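Local atomic coordinates of endolysin (Clostridium phage phictp1, PDB entry 5A6S), a protein that probably binds the bacterial cell wall through this C-terminal domain, helping the phage lysin to break open its clostridial host. Residues 17-22 / 73-78. The protein carries 1 engineered substitution. Sequence-based numbering, arbitrary orientation.
Sequences EYLADR and LDYIKN
Ile76 turns CG1 beside its own backbone N (chi1 -70°) and keeps the chain extended beyond it, which carries CD1 across to helix 11-23; Leu19 answers with CG anti to its backbone N (chi1 -176°), bringing CD1 up to the neighbouring helix. The tip of Ile76 ends over backbone as much as side chain: its CD1 lies 3.6 Å from Tyr18 O, a carbonyl already engaged by Arg22 N in the helix, and close to the CA of Leu19. One branch of Leu19 serves two partners, since CD1 touches CG1 of Ile76 at 4.1 Å and CD1 of the Tyr75 ring at 3.9 Å. Near the C-terminal end of helix 11-23, the aliphatic part of Arg22 runs past Ile76 in the opposite sense, with Arg22 CG against Ile76 CG2 at 3.9 Å. Over 17-22 and 73-77 the helices run almost parallel, 11° apart, their axes 10.0 Å apart at closest approach, as neighbours beside a four-stranded parallel sheet in this small alpha/beta cell-wall-binding domain. Leu19 and Tyr75 both reach that sheet, packing on Ile60 of strand 58-60, while the Tyr75 hydroxyl is hydrogen-bonded to that of Tyr43 on strand 41-45. The polar link between the helices is indirect. Water 1 sits in the plane of the Arg22 guanidinium, at its edge, accepting from NE of Arg22 at 2.6 Å and donating to Ile76 O at 2.8 Å, so it ties the arginine to a carbonyl in the last turn of helix 65-77. Across the interface with the second subunit, another copy of this protein, Tyr18 makes a cation-pi contact with Arg14 of that subunit, and Arg22 packs on its Tyr66.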
loop_
_atom_site.group_PDB
_atom_site.type_symbol
_atom_site.label_atom_id
_atom_site.label_comp_id
_atom_site.label_asym_id
_atom_site.label_seq_id
_atom_site.Cartn_x
_atom_site.Cartn_y
_atom_site.Cartn_z
ATOM N N GLU B 17 4.344 -3.926 2.866
ATOM C CA GLU B 17 4.512 -4.558 1.567
ATOM C C GLU B 17 5.782 -4.122 0.804
ATOM O O GLU B 17 6.376 -4.977 0.189
ATOM C CB GLU B 17 3.229 -4.446 0.663
ATOM C CG GLU B 17 1.910 -5.022 1.167
ATOM C CD GLU B 17 1.839 -6.551 1.389
ATOM O OE1 GLU B 17 2.779 -7.244 0.914
ATOM O OE2 GLU B 17 0.901 -7.089 2.104
ATOM N N TYR B 18 6.203 -2.848 0.828
ATOM C CA TYR B 18 7.478 -2.454 0.293
ATOM C C TYR B 18 8.639 -3.145 1.014
ATOM O O TYR B 18 9.569 -3.616 0.372
ATOM C CB TYR B 18 7.692 -0.935 0.425
ATOM C CG TYR B 18 6.882 -0.093 -0.583
ATOM C CD1 TYR B 18 7.192 -0.111 -1.935
ATOM C CD2 TYR B 18 5.926 0.788 -0.162
ATOM C CE1 TYR B 18 6.444 0.614 -2.874
ATOM C CE2 TYR B 18 5.219 1.563 -1.065
ATOM C CZ TYR B 18 5.470 1.463 -2.430
ATOM O OH TYR B 18 4.792 2.255 -3.270
ATOM N N LEU B 19 8.581 -3.200 2.346
ATOM C CA LEU B 19 9.645 -3.926 3.053
ATOM C C LEU B 19 9.701 -5.431 2.659
ATOM O O LEU B 19 10.788 -5.997 2.441
ATOM C CB LEU B 19 9.460 -3.746 4.565
ATOM C CG LEU B 19 10.548 -4.353 5.452
ATOM C CD1 LEU B 19 11.895 -3.750 5.127
ATOM C CD2 LEU B 19 10.209 -4.206 6.950
ATOM N N ALA B 20 8.552 -6.075 2.579
ATOM C CA ALA B 20 8.477 -7.492 2.179
ATOM C C ALA B 20 8.955 -7.720 0.715
ATOM O O ALA B 20 9.536 -8.761 0.350
ATOM C CB ALA B 20 7.076 -7.949 2.358
ATOM N N ASP B 21 8.729 -6.723 -0.136
ATOM C CA ASP B 21 9.267 -6.857 -1.476
ATOM C C ASP B 21 10.800 -6.873 -1.391
ATOM O O ASP B 21 11.479 -7.613 -2.117
ATOM C CB ASP B 21 8.824 -5.689 -2.341
ATOM C CG ASP B 21 7.393 -5.771 -2.759
ATOM O OD1 ASP B 21 6.737 -6.849 -2.711
ATOM O OD2 ASP B 21 6.896 -4.751 -3.331
ATOM N N ARG B 22 11.361 -5.968 -0.618
ATOM C CA ARG B 22 12.796 -5.870 -0.575
ATOM C C ARG B 22 13.418 -7.104 0.121
ATOM O O ARG B 22 14.407 -7.649 -0.395
ATOM C CB ARG B 22 13.282 -4.632 0.074
ATOM C CG ARG B 22 14.771 -4.680 0.286
ATOM C CD ARG B 22 15.525 -4.531 -1.022
ATOM N NE ARG B 22 16.969 -4.436 -0.718
ATOM C CZ ARG B 22 17.737 -5.476 -0.350
ATOM N NH1 ARG B 22 17.231 -6.716 -0.201
ATOM N NH2 ARG B 22 19.023 -5.281 -0.127
ATOM N N LEU B 73 11.558 3.133 3.764
ATOM C CA LEU B 73 12.425 3.311 2.618
ATOM C C LEU B 73 13.882 3.521 3.013
ATOM O O LEU B 73 14.781 3.037 2.327
ATOM C CB LEU B 73 11.976 4.507 1.777
ATOM C CG LEU B 73 10.599 4.450 1.175
ATOM C CD1 LEU B 73 10.232 5.770 0.526
ATOM C CD2 LEU B 73 10.558 3.301 0.160
ATOM N N ASP B 74 14.135 4.221 4.107
ATOM C CA ASP B 74 15.510 4.416 4.583
ATOM C C ASP B 74 16.136 3.061 5.012
ATOM O O ASP B 74 17.335 2.815 4.782
ATOM C CB ASP B 74 15.527 5.364 5.785
ATOM C CG ASP B 74 15.251 6.796 5.428
ATOM O OD1 ASP B 74 15.204 7.172 4.244
ATOM O OD2 ASP B 74 15.055 7.611 6.374
ATOM N N TYR B 75 15.342 2.187 5.635
ATOM C CA TYR B 75 15.846 0.858 6.055
ATOM C C TYR B 75 16.243 0.090 4.782
ATOM O O TYR B 75 17.321 -0.491 4.707
ATOM C CB TYR B 75 14.786 0.096 6.799
ATOM C CG TYR B 75 15.279 -1.196 7.394
ATOM C CD1 TYR B 75 15.237 -2.376 6.677
ATOM C CD2 TYR B 75 15.815 -1.229 8.682
ATOM C CE1 TYR B 75 15.748 -3.564 7.198
ATOM C CE2 TYR B 75 16.274 -2.417 9.233
ATOM C CZ TYR B 75 16.284 -3.559 8.473
ATOM O OH TYR B 75 16.734 -4.733 9.018
ATOM N N ILE B 76 15.342 0.098 3.789
ATOM C CA ILE B 76 15.571 -0.539 2.498
ATOM C C ILE B 76 16.878 0.022 1.876
ATOM O O ILE B 76 17.779 -0.747 1.530
ATOM C CB ILE B 76 14.324 -0.366 1.605
ATOM C CG1 ILE B 76 13.154 -1.216 2.146
ATOM C CG2 ILE B 76 14.600 -0.751 0.167
ATOM C CD1 ILE B 76 11.834 -0.980 1.443
ATOM N N LYS B 77 17.018 1.334 1.762
ATOM C CA LYS B 77 18.234 1.945 1.203
ATOM C C LYS B 77 19.515 1.432 1.894
ATOM O O LYS B 77 20.462 1.098 1.234
ATOM C CB LYS B 77 18.230 3.487 1.330
ATOM C CG LYS B 77 17.354 4.333 0.384
ATOM C CD LYS B 77 16.872 5.664 1.080
ATOM C CE LYS B 77 16.147 6.727 0.216
ATOM N NZ LYS B 77 14.812 6.358 -0.402
ATOM N N ASN B 78 19.551 1.408 3.219
ATOM C CA ASN B 78 20.771 1.090 3.960
ATOM C C ASN B 78 21.008 -0.398 4.038
ATOM O O ASN B 78 21.931 -0.809 4.700
ATOM C CB ASN B 78 20.753 1.671 5.387
ATOM C CG ASN B 78 20.667 3.188 5.401
ATOM O OD1 ASN B 78 19.911 3.784 6.191
ATOM N ND2 ASN B 78 21.418 3.828 4.505
HETATM O O HOH W 1 18.198 -2.128 -0.914
#